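Local coordinates for indole-3-acetic acid-amido synthetase GH3.15 (Arabidopsis thaliana, PDB 6E1Q), which joins the auxin precursor indole-3-butyric acid, or the herbicide 2,4-DB, to glutamine at the expense of ATP, which is split to AMP and diphosphate, at residues Gln41-Leu45 and Ile70-Arg76; Ile108-Asp114 and Phe398-Tyr404; Leu454-His458 and Val499-Cys503; Met461-Ser467 and Val479-Gly485. One frame throughout, in Å; residues are numbered along the deposited sequence.

Contact 1. Residues Gln41-Leu45 and Ile70-Arg76; sequences QTEYL and IRSYIDR
Y44 turns the edge of its ring onto a face of the Y73 ring, making a T-shaped stack that joins helix 43-49 to helix 67-78 in the GH3 N-terminal domain. The contact is a worked example of two helices joined by an aromatic stack, a methyl contact and an ion pair. The ring planes stand 80° apart, and the leading atom, Y44 CD1, lies toward the rim of the Y73 face, 3.7 Å from Y73 CZ. With CG of Y44 anti to the backbone N (chi1 -170°), the ring reaches toward helix 67-78, where its far end meets I70 at about a right angle: Y44 OH is 3.7 Å from I70 CG2.

Beside the stack, E43 and R76 approach from opposite directions. The guanidinium grips the carboxylate end-on, R76 NH1 to E43 OE2 at 3.1 Å and R76 NH2 to E43 OE1 at 3.1 Å, both oxygens being met on their syn sides although the two groups are not coplanar. R76 NE pairs with E81, so one arginine serves two carboxylates at the partly exposed margin. An alanine in place of E43 would remove both acceptors and is likely to leave R76 NH1 without its mate and the guanidinium freer to turn. T42, the N-cap of the first helix, accepts from L45 N through its OG1 at 3.1 Å.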
# COMPACT_ATOMS: atom_id res chain seq x y z
N GLN A 41 -27.28 -17.12 -13.24
CA GLN A 41 -27.26 -18.57 -13.18
C GLN A 41 -25.97 -19.12 -12.57
O GLN A 41 -25.76 -20.33 -12.60
CB GLN A 41 -27.50 -19.17 -14.56
CG GLN A 41 -28.92 -18.93 -15.10
CD GLN A 41 -30.01 -19.57 -14.23
OE1 GLN A 41 -30.76 -18.88 -13.54
NE2 GLN A 41 -30.09 -20.90 -14.27
N THR A 42 -25.12 -18.26 -12.00
CA THR A 42 -23.99 -18.77 -11.22
C THR A 42 -24.51 -19.54 -10.01
O THR A 42 -25.61 -19.29 -9.51
CB THR A 42 -23.06 -17.65 -10.74
OG1 THR A 42 -23.77 -16.77 -9.84
CG2 THR A 42 -22.49 -16.87 -11.91
N GLU A 43 -23.71 -20.49 -9.54
CA GLU A 43 -24.12 -21.23 -8.34
C GLU A 43 -24.30 -20.28 -7.17
O GLU A 43 -25.27 -20.38 -6.43
CB GLU A 43 -23.09 -22.31 -8.01
CG GLU A 43 -23.32 -22.92 -6.64
CD GLU A 43 -22.35 -24.04 -6.30
OE1 GLU A 43 -21.86 -24.75 -7.21
OE2 GLU A 43 -22.09 -24.22 -5.10
N TYR A 44 -23.39 -19.32 -7.02
CA TYR A 44 -23.45 -18.42 -5.87
C TYR A 44 -24.72 -17.56 -5.89
O TYR A 44 -25.46 -17.51 -4.90
CB TYR A 44 -22.21 -17.52 -5.83
CG TYR A 44 -22.12 -16.75 -4.53
CD1 TYR A 44 -21.51 -17.32 -3.42
CD2 TYR A 44 -22.71 -15.49 -4.39
CE1 TYR A 44 -21.45 -16.66 -2.22
CE2 TYR A 44 -22.65 -14.82 -3.18
CZ TYR A 44 -22.01 -15.41 -2.10
OH TYR A 44 -21.93 -14.78 -0.88
N LEU A 45 -24.98 -16.88 -6.99
CA LEU A 45 -26.07 -15.90 -7.00
C LEU A 45 -27.43 -16.59 -7.03
O LEU A 45 -28.37 -16.16 -6.35
CB LEU A 45 -25.92 -14.95 -8.18
CG LEU A 45 -26.39 -13.52 -7.95
CD1 LEU A 45 -25.82 -12.98 -6.64
CD2 LEU A 45 -25.99 -12.65 -9.14
N ILE A 70 -16.60 -16.92 1.83
CA ILE A 70 -16.64 -17.34 0.43
C ILE A 70 -15.37 -18.05 -0.01
O ILE A 70 -15.27 -18.42 -1.19
CB ILE A 70 -16.98 -16.16 -0.50
CG1 ILE A 70 -16.05 -14.97 -0.27
CG2 ILE A 70 -18.41 -15.69 -0.24
CD1 ILE A 70 -14.83 -14.95 -1.13
N ARG A 71 -14.42 -18.29 0.89
CA ARG A 71 -13.16 -18.91 0.48
C ARG A 71 -13.38 -20.26 -0.21
O ARG A 71 -12.62 -20.63 -1.12
CB ARG A 71 -12.25 -19.08 1.69
CG ARG A 71 -10.92 -19.75 1.40
CD ARG A 71 -10.12 -19.91 2.69
NE ARG A 71 -8.80 -20.47 2.41
CZ ARG A 71 -7.93 -20.81 3.34
NH1 ARG A 71 -8.23 -20.64 4.63
NH2 ARG A 71 -6.75 -21.31 2.99
N SER A 72 -14.41 -21.00 0.21
CA SER A 72 -14.62 -22.34 -0.34
C SER A 72 -14.89 -22.30 -1.84
O SER A 72 -14.43 -23.18 -2.58
CB SER A 72 -15.76 -23.04 0.40
OG SER A 72 -16.99 -22.38 0.14
N TYR A 73 -15.67 -21.31 -2.31
CA TYR A 73 -15.88 -21.15 -3.75
C TYR A 73 -14.55 -20.95 -4.48
O TYR A 73 -14.30 -21.56 -5.53
CB TYR A 73 -16.84 -19.97 -4.02
CG TYR A 73 -18.20 -20.21 -3.43
CD1 TYR A 73 -19.17 -20.91 -4.13
CD2 TYR A 73 -18.49 -19.80 -2.13
CE1 TYR A 73 -20.43 -21.16 -3.57
CE2 TYR A 73 -19.74 -20.04 -1.56
CZ TYR A 73 -20.71 -20.72 -2.29
OH TYR A 73 -21.95 -20.96 -1.72
N ILE A 74 -13.68 -20.10 -3.94
CA ILE A 74 -12.40 -19.85 -4.58
C ILE A 74 -11.55 -21.12 -4.60
O ILE A 74 -10.90 -21.44 -5.60
CB ILE A 74 -11.68 -18.68 -3.89
CG1 ILE A 74 -12.56 -17.43 -3.96
CG2 ILE A 74 -10.32 -18.39 -4.56
CD1 ILE A 74 -12.05 -16.28 -3.11
N ASP A 75 -11.54 -21.86 -3.48
CA ASP A 75 -10.77 -23.10 -3.43
C ASP A 75 -11.32 -24.11 -4.43
O ASP A 75 -10.55 -24.83 -5.09
CB ASP A 75 -10.79 -23.69 -2.01
CG ASP A 75 -9.89 -22.91 -1.03
OD1 ASP A 75 -8.91 -22.25 -1.45
OD2 ASP A 75 -10.16 -22.97 0.19
N ARG A 76 -12.65 -24.20 -4.57
CA ARG A 76 -13.19 -25.16 -5.53
C ARG A 76 -12.84 -24.79 -6.96
O ARG A 76 -12.54 -25.67 -7.77
CB ARG A 76 -14.71 -25.32 -5.36
CG ARG A 76 -15.11 -25.78 -3.95
CD ARG A 76 -16.62 -25.79 -3.65
NE ARG A 76 -17.46 -26.22 -4.76
CZ ARG A 76 -18.69 -25.78 -4.98
NH1 ARG A 76 -19.22 -24.85 -4.18
NH2 ARG A 76 -19.38 -26.24 -6.00

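Contact 2. Residues Ile108-Asp114 and Phe398-Tyr404; sequences IPLTTED and FSGLYRY
F398 brings its carbonyl O to within 3.7 Å of T111 OG1, opening a loop that runs along the end of strand 105-111 and the capped start of helix 112-132, and so ties the GH3 central domain to the N-terminal one. Its own ring leads off toward V31 and I35 of helix 24-38, while its carbonyl O accepts from R89.

S399 follows and carries the contact. Its OG, anti to the carbonyl carbon (chi1 -73°), sits amid three partners: it accepts from T111 N (2.9 Å, N-H...O angle 166°) and from T111 OG1, and donates to D114 OD2 at 2.9 Å, on the anti side of that carboxylate. T111 OG1 in turn caps the helix by accepting from D114 N, and D114 OD1 is bridged to R118, so this buried hydroxyl is embedded in a connected polar network. A water donates to both P109 O (2.7 Å) and S399 O (2.8 Å).

At G400 the backbone adopts angles at which a CB would jam against the preceding carbonyl O. L401 then places CD1 4.4 Å from I108 CG2 and over the centre of the Y404 ring. R403 and Y404 together face V395 in a G1 beta bulge. The Y404 hydroxyl is hydrogen-bonded to E330, an ATP-binding residue, and to K106, and I108 CD1 reaches Y404 OH at 4.0 Å.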
# COMPACT_ATOMS: atom_id res chain seq x y z
N ILE A 108 -7.82 -13.94 -4.84
CA ILE A 108 -8.99 -13.22 -5.32
C ILE A 108 -9.15 -13.45 -6.83
O ILE A 108 -8.24 -13.14 -7.61
CB ILE A 108 -8.88 -11.72 -5.01
CG1 ILE A 108 -8.84 -11.49 -3.49
CG2 ILE A 108 -10.05 -10.96 -5.62
CD1 ILE A 108 -10.10 -11.94 -2.77
N PRO A 109 -10.29 -13.97 -7.28
CA PRO A 109 -10.51 -14.15 -8.72
C PRO A 109 -10.49 -12.82 -9.46
O PRO A 109 -10.94 -11.80 -8.94
CB PRO A 109 -11.89 -14.80 -8.80
CG PRO A 109 -12.10 -15.41 -7.44
CD PRO A 109 -11.40 -14.51 -6.47
N LEU A 110 -9.96 -12.85 -10.70
CA LEU A 110 -9.99 -11.72 -11.61
C LEU A 110 -10.36 -12.23 -13.00
O LEU A 110 -9.74 -13.16 -13.51
CB LEU A 110 -8.63 -11.01 -11.66
CG LEU A 110 -8.51 -9.79 -12.58
CD1 LEU A 110 -9.43 -8.66 -12.10
CD2 LEU A 110 -7.07 -9.29 -12.68
N THR A 111 -11.40 -11.64 -13.59
CA THR A 111 -11.72 -11.90 -14.99
C THR A 111 -10.96 -10.94 -15.91
O THR A 111 -10.52 -9.85 -15.50
CB THR A 111 -13.22 -11.79 -15.24
OG1 THR A 111 -13.65 -10.44 -15.01
CG2 THR A 111 -14.00 -12.71 -14.31
N THR A 112 -10.81 -11.36 -17.17
CA THR A 112 -10.09 -10.57 -18.16
C THR A 112 -10.78 -9.23 -18.42
O THR A 112 -10.12 -8.19 -18.54
CB THR A 112 -9.95 -11.37 -19.46
OG1 THR A 112 -8.96 -12.39 -19.29
CG2 THR A 112 -9.55 -10.48 -20.64
N GLU A 113 -12.11 -9.24 -18.46
CA GLU A 113 -12.88 -8.01 -18.65
C GLU A 113 -12.66 -7.05 -17.49
O GLU A 113 -12.43 -5.85 -17.69
CB GLU A 113 -14.36 -8.35 -18.81
CG GLU A 113 -14.72 -9.12 -20.09
CD GLU A 113 -14.45 -10.64 -20.02
OE1 GLU A 113 -13.82 -11.12 -19.04
OE2 GLU A 113 -14.87 -11.35 -20.96
N ASP A 114 -12.78 -7.57 -16.26
CA ASP A 114 -12.51 -6.75 -15.08
C ASP A 114 -11.11 -6.14 -15.17
O ASP A 114 -10.95 -4.93 -14.98
CB ASP A 114 -12.68 -7.61 -13.81
CG ASP A 114 -12.60 -6.80 -12.51
OD1 ASP A 114 -12.04 -5.69 -12.51
OD2 ASP A 114 -13.08 -7.29 -11.47
N PHE A 398 -17.60 -7.55 -10.77
CA PHE A 398 -17.66 -8.27 -12.01
C PHE A 398 -16.78 -9.50 -12.05
O PHE A 398 -16.72 -10.13 -13.04
CB PHE A 398 -17.28 -7.37 -13.16
CG PHE A 398 -18.29 -6.32 -13.51
CD1 PHE A 398 -19.39 -6.63 -14.23
CD2 PHE A 398 -18.11 -5.03 -13.13
CE1 PHE A 398 -20.30 -5.69 -14.57
CE2 PHE A 398 -19.04 -4.08 -13.46
CZ PHE A 398 -20.13 -4.41 -14.17
N SER A 399 -16.08 -9.82 -10.99
CA SER A 399 -15.26 -11.02 -10.88
C SER A 399 -15.73 -11.93 -9.74
O SER A 399 -14.91 -12.55 -9.06
CB SER A 399 -13.78 -10.65 -10.70
OG SER A 399 -13.24 -10.16 -11.92
N GLY A 400 -17.04 -12.00 -9.50
CA GLY A 400 -17.59 -13.02 -8.63
C GLY A 400 -17.64 -12.71 -7.15
O GLY A 400 -17.78 -13.65 -6.35
N LEU A 401 -17.55 -11.45 -6.74
CA LEU A 401 -17.79 -11.07 -5.35
C LEU A 401 -19.10 -10.28 -5.24
O LEU A 401 -19.39 -9.41 -6.08
CB LEU A 401 -16.64 -10.24 -4.80
CG LEU A 401 -15.28 -10.96 -4.87
CD1 LEU A 401 -14.19 -10.05 -4.37
CD2 LEU A 401 -15.32 -12.26 -4.07
N TYR A 402 -19.88 -10.58 -4.20
CA TYR A 402 -21.20 -9.99 -4.01
C TYR A 402 -21.31 -9.53 -2.57
O TYR A 402 -21.19 -10.34 -1.65
CB TYR A 402 -22.29 -11.02 -4.36
CG TYR A 402 -22.11 -11.57 -5.74
CD1 TYR A 402 -22.62 -10.90 -6.85
CD2 TYR A 402 -21.39 -12.75 -5.96
CE1 TYR A 402 -22.46 -11.39 -8.12
CE2 TYR A 402 -21.22 -13.26 -7.24
CZ TYR A 402 -21.76 -12.57 -8.32
OH TYR A 402 -21.60 -13.03 -9.60
N ARG A 403 -21.49 -8.22 -2.38
CA ARG A 403 -21.62 -7.61 -1.06
C ARG A 403 -20.52 -8.07 -0.12
O ARG A 403 -20.75 -8.62 0.95
CB ARG A 403 -23.00 -7.89 -0.44
CG ARG A 403 -24.13 -7.69 -1.42
CD ARG A 403 -25.47 -7.69 -0.72
NE ARG A 403 -25.73 -6.40 -0.08
CZ ARG A 403 -26.67 -6.21 0.85
NH1 ARG A 403 -27.43 -7.23 1.25
NH2 ARG A 403 -26.85 -5.01 1.37
N TYR A 404 -19.29 -7.81 -0.56
CA TYR A 404 -18.11 -8.38 0.05
C TYR A 404 -17.40 -7.29 0.85
O TYR A 404 -17.18 -6.18 0.35
CB TYR A 404 -17.20 -8.96 -1.04
CG TYR A 404 -15.80 -9.35 -0.62
CD1 TYR A 404 -14.78 -8.39 -0.55
CD2 TYR A 404 -15.48 -10.68 -0.35
CE1 TYR A 404 -13.48 -8.75 -0.19
CE2 TYR A 404 -14.18 -11.05 0.02
CZ TYR A 404 -13.19 -10.08 0.09
OH TYR A 404 -11.89 -10.42 0.44
O HOH W 1 -12.97 -11.69 -7.21

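Contact 3. Residues Leu454-His458 and Val499-Cys503; sequences LLEPH and VMEEC
L454, L455 and H458 meet one side of helix 497-510 from the turn that links helix 441-452 to strand 461-470, an example of a short connection packed onto a helix through its side chains in the C-terminal GH3 domain. The buried inner side, formed by L455, V499, M500 and C503, is apolar and sulfur-rich. L455 crosses M500 at a slant, with L455 CD2 4.1 Å from M500 SD, a position the methionine reaches because its chain bends at chi2 and chi3. C503 SG lies 4.0 Å from L454 CB and also borders L455 CD2. This cluster continues onto W482 of strand 477-485 and I530 of strand 529-533.

Toward solvent the contacts are close but fewer. The exposed H458 and the buried V499 approach from opposite directions, V499 CG1 lying over one face of the imidazole and V499 CG2 3.8 Å from H458 CE1. At the other margin L454 CD2 rests on the aliphatic E502 CG at 3.5 Å, and the carboxylate beyond is paired with K582. Between the two segments there are no hydrogen bonds, so their fit depends on shape and on excluding water from the leucine, valine and sulfur atoms, with the polar groups kept at the outer margin.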
# COMPACT_ATOMS: atom_id res chain seq x y z
N LEU A 454 7.31 14.96 19.80
CA LEU A 454 8.12 15.52 20.88
C LEU A 454 9.61 15.44 20.57
O LEU A 454 10.39 16.15 21.21
CB LEU A 454 7.84 14.79 22.18
CG LEU A 454 6.67 15.35 23.02
CD1 LEU A 454 5.39 15.40 22.22
CD2 LEU A 454 6.49 14.51 24.27
N LEU A 455 10.02 14.58 19.64
CA LEU A 455 11.43 14.49 19.30
C LEU A 455 11.90 15.59 18.35
O LEU A 455 13.10 15.83 18.27
CB LEU A 455 11.75 13.15 18.64
CG LEU A 455 11.36 11.84 19.31
CD1 LEU A 455 11.33 10.74 18.24
CD2 LEU A 455 12.30 11.49 20.46
N GLU A 456 10.98 16.24 17.62
CA GLU A 456 11.39 17.28 16.67
C GLU A 456 12.25 18.36 17.29
O GLU A 456 13.25 18.75 16.65
CB GLU A 456 10.16 17.91 16.00
CG GLU A 456 9.49 17.05 14.95
CD GLU A 456 8.45 17.82 14.15
OE1 GLU A 456 8.30 19.04 14.40
OE2 GLU A 456 7.80 17.22 13.26
N PRO A 457 11.96 18.90 18.48
CA PRO A 457 12.88 19.88 19.07
C PRO A 457 14.25 19.34 19.39
O PRO A 457 15.16 20.13 19.64
CB PRO A 457 12.15 20.32 20.35
CG PRO A 457 10.72 20.05 20.08
CD PRO A 457 10.71 18.80 19.25
N HIS A 458 14.45 18.02 19.41
CA HIS A 458 15.75 17.45 19.73
C HIS A 458 16.50 16.95 18.50
O HIS A 458 17.53 16.29 18.65
CB HIS A 458 15.60 16.33 20.75
CG HIS A 458 15.05 16.79 22.06
ND1 HIS A 458 13.73 17.11 22.24
CD2 HIS A 458 15.67 17.04 23.24
CE1 HIS A 458 13.54 17.52 23.48
NE2 HIS A 458 14.70 17.48 24.11
N VAL A 499 12.64 13.44 27.92
CA VAL A 499 11.80 13.48 26.73
C VAL A 499 11.28 12.08 26.37
O VAL A 499 10.10 11.92 26.05
CB VAL A 499 12.54 14.17 25.57
CG1 VAL A 499 13.72 13.36 25.11
CG2 VAL A 499 11.58 14.42 24.41
N MET A 500 12.12 11.04 26.46
CA MET A 500 11.65 9.68 26.17
C MET A 500 10.53 9.27 27.10
O MET A 500 9.55 8.65 26.67
CB MET A 500 12.81 8.66 26.25
CG MET A 500 13.75 8.69 25.06
SD MET A 500 12.83 8.81 23.50
CE MET A 500 12.03 7.20 23.43
N GLU A 501 10.64 9.62 28.38
CA GLU A 501 9.59 9.26 29.32
C GLU A 501 8.30 10.01 29.01
O GLU A 501 7.20 9.45 29.17
CB GLU A 501 10.07 9.53 30.75
CG GLU A 501 11.15 8.54 31.21
CD GLU A 501 11.62 8.77 32.66
OE1 GLU A 501 11.72 9.93 33.10
OE2 GLU A 501 11.90 7.76 33.35
N GLU A 502 8.40 11.26 28.57
CA GLU A 502 7.20 11.98 28.16
C GLU A 502 6.62 11.39 26.88
O GLU A 502 5.40 11.39 26.71
CB GLU A 502 7.49 13.48 28.02
CG GLU A 502 6.26 14.37 27.77
CD GLU A 502 5.34 14.48 28.98
OE1 GLU A 502 5.70 13.95 30.06
OE2 GLU A 502 4.25 15.11 28.87
N CYS A 503 7.48 10.87 25.99
CA CYS A 503 6.98 10.16 24.81
C CYS A 503 6.12 8.97 25.23
O CYS A 503 5.04 8.74 24.68
CB CYS A 503 8.14 9.68 23.93
SG CYS A 503 8.89 11.02 22.99

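Contact 4. Residues Met461-Ser467 and Val479-Gly485; sequences MLMDFTS and VIYWELG
W482 receives the methyl CD1 of L462 over one face of its indole: a CH-pi contact with CD1 3.7 Å from the centroid of the five-membered ring and 24° off its normal. L462 crosses the indole at about a right angle, and F465 CB approaches W482 CD1 obliquely at 3.7 Å. The F465 ring lies beside I480 and makes a cation-pi contact with R559. On the opposite face of this beta hairpin, the Y481 ring has V479 CG1 over one face and S467 N near the plane at its edge, while T466 CG2 runs alongside, 3.8 Å from Y481 CD2.

Strands 461-470 and 477-485 thus illustrate an antiparallel pair with two differently used faces. M461 and G485 form a hydrogen-bonded pair, as do T466 and Y481, where Y481 N reaches T466 O at 2.8 Å. Between them the first strand bulges: M463 N donates to E483 O at 2.7 Å, yet E483 N donates to D464 O at 3.1 Å. G485 lacks a side chain just where M463 SD passes, 4.0 Å from G485 CA.

Were W482 replaced by alanine, a gap would probably open beneath L462 CD1 and beside F465 CB, and M500 and C503 would lose the indole they pack on. That face is mainly apolar and packs on helices, with R559 reaching its end near F465 and S467. The other is tied partly by polar bonds: E483 accepts from G536 N and F538 N, D464 OD2 hydrogen-bonds T557, and D464 OD1 forms a salt bridge with R559.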
# COMPACT_ATOMS: atom_id res chain seq x y z
N MET A 461 14.33 11.78 14.78
CA MET A 461 13.21 11.34 13.97
C MET A 461 12.93 9.87 14.27
O MET A 461 13.86 9.08 14.46
CB MET A 461 13.49 11.52 12.46
CG MET A 461 12.25 11.41 11.56
SD MET A 461 12.58 11.52 9.77
CE MET A 461 12.04 13.19 9.43
N LEU A 462 11.65 9.51 14.32
CA LEU A 462 11.28 8.11 14.43
C LEU A 462 11.29 7.50 13.02
O LEU A 462 10.55 7.97 12.15
CB LEU A 462 9.92 7.97 15.09
CG LEU A 462 9.38 6.55 15.18
CD1 LEU A 462 10.30 5.69 16.07
CD2 LEU A 462 7.93 6.57 15.71
N MET A 463 12.14 6.50 12.78
CA MET A 463 12.21 5.91 11.44
C MET A 463 11.18 4.81 11.22
O MET A 463 10.64 4.68 10.12
CB MET A 463 13.60 5.37 11.17
CG MET A 463 14.70 6.33 11.60
SD MET A 463 14.86 7.79 10.54
CE MET A 463 15.65 7.09 9.09
N ASP A 464 10.93 3.99 12.24
CA ASP A 464 9.93 2.92 12.13
C ASP A 464 9.60 2.48 13.55
O ASP A 464 10.35 2.77 14.48
CB ASP A 464 10.45 1.72 11.29
CG ASP A 464 9.36 1.10 10.40
OD1 ASP A 464 8.17 1.40 10.60
OD2 ASP A 464 9.69 0.37 9.45
N PHE A 465 8.49 1.76 13.69
CA PHE A 465 8.12 1.22 14.99
C PHE A 465 7.29 -0.05 14.81
O PHE A 465 6.69 -0.28 13.77
CB PHE A 465 7.33 2.23 15.84
CG PHE A 465 5.90 2.36 15.43
CD1 PHE A 465 5.53 3.26 14.43
CD2 PHE A 465 4.92 1.59 16.04
CE1 PHE A 465 4.20 3.39 14.06
CE2 PHE A 465 3.59 1.70 15.65
CZ PHE A 465 3.24 2.59 14.66
N THR A 466 7.30 -0.87 15.85
CA THR A 466 6.36 -1.97 16.03
C THR A 466 6.11 -2.11 17.53
O THR A 466 6.53 -1.26 18.32
CB THR A 466 6.88 -3.27 15.40
OG1 THR A 466 5.81 -4.22 15.34
CG2 THR A 466 8.03 -3.84 16.19
N SER A 467 5.42 -3.18 17.94
CA SER A 467 4.99 -3.29 19.32
C SER A 467 4.69 -4.75 19.68
O SER A 467 4.57 -5.62 18.81
CB SER A 467 3.77 -2.40 19.59
OG SER A 467 2.61 -2.90 18.94
N VAL A 479 4.79 -2.81 24.94
CA VAL A 479 6.16 -2.49 24.55
C VAL A 479 6.11 -1.93 23.13
O VAL A 479 5.64 -2.61 22.21
CB VAL A 479 7.06 -3.73 24.59
CG1 VAL A 479 8.41 -3.42 23.98
CG2 VAL A 479 7.22 -4.23 26.02
N ILE A 480 6.60 -0.70 22.94
CA ILE A 480 6.75 -0.11 21.61
C ILE A 480 8.24 -0.01 21.26
O ILE A 480 9.02 0.60 22.00
CB ILE A 480 6.08 1.27 21.52
CG1 ILE A 480 4.79 1.29 22.33
CG2 ILE A 480 5.81 1.63 20.06
CD1 ILE A 480 3.66 0.48 21.74
N TYR A 481 8.63 -0.60 20.13
CA TYR A 481 10.01 -0.52 19.64
C TYR A 481 10.15 0.67 18.70
O TYR A 481 9.45 0.76 17.68
CB TYR A 481 10.42 -1.81 18.92
CG TYR A 481 10.34 -3.06 19.77
CD1 TYR A 481 11.40 -3.45 20.58
CD2 TYR A 481 9.19 -3.86 19.76
CE1 TYR A 481 11.32 -4.60 21.38
CE2 TYR A 481 9.10 -5.00 20.55
CZ TYR A 481 10.17 -5.37 21.34
OH TYR A 481 10.06 -6.50 22.10
N TRP A 482 11.08 1.57 19.00
CA TRP A 482 11.32 2.79 18.23
C TRP A 482 12.72 2.74 17.64
O TRP A 482 13.70 2.61 18.38
CB TRP A 482 11.17 4.03 19.12
CG TRP A 482 9.77 4.57 19.23
CD1 TRP A 482 8.62 3.91 18.92
CD2 TRP A 482 9.38 5.88 19.66
NE1 TRP A 482 7.53 4.73 19.14
CE2 TRP A 482 7.98 5.94 19.59
CE3 TRP A 482 10.09 7.00 20.10
CZ2 TRP A 482 7.26 7.09 19.93
CZ3 TRP A 482 9.38 8.15 20.44
CH2 TRP A 482 7.99 8.18 20.35
N GLU A 483 12.82 2.85 16.32
CA GLU A 483 14.12 3.04 15.68
C GLU A 483 14.27 4.51 15.33
O GLU A 483 13.49 5.05 14.55
CB GLU A 483 14.28 2.17 14.43
CG GLU A 483 15.65 2.37 13.79
CD GLU A 483 15.93 1.42 12.65
OE1 GLU A 483 15.49 0.25 12.73
OE2 GLU A 483 16.60 1.84 11.69
N LEU A 484 15.26 5.16 15.94
CA LEU A 484 15.47 6.60 15.80
C LEU A 484 16.62 6.89 14.84
O LEU A 484 17.56 6.12 14.72
CB LEU A 484 15.76 7.24 17.16
CG LEU A 484 14.64 7.09 18.20
CD1 LEU A 484 14.99 7.75 19.55
CD2 LEU A 484 13.32 7.63 17.66
N GLY A 485 16.53 8.06 14.16
CA GLY A 485 17.62 8.57 13.36
C GLY A 485 17.72 10.08 13.46
O GLY A 485 16.89 10.75 14.09

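In the fold
The four contacts fall into two groups that follow one another along the chain. Contacts 1 and 2 have centres about 11 Å apart and touch. Contact 1 lies wholly in the N-terminal family region; contact 2, with Y44 and L45 against Y402 and I70 against L401, joins that region to the central one near ATP-binding residues. Contacts 3 and 4 share the C-terminal domain, centres about 13 Å apart; the hairpin of contact 4 lies between the segments of contact 3 in sequence, W482 meeting L455, M500 and C503, and L484 meeting L455. The groups sit on opposite sides of the chain's centre as separate packing regions, the nearest atoms of contacts 2 and 4 about 24 Å apart.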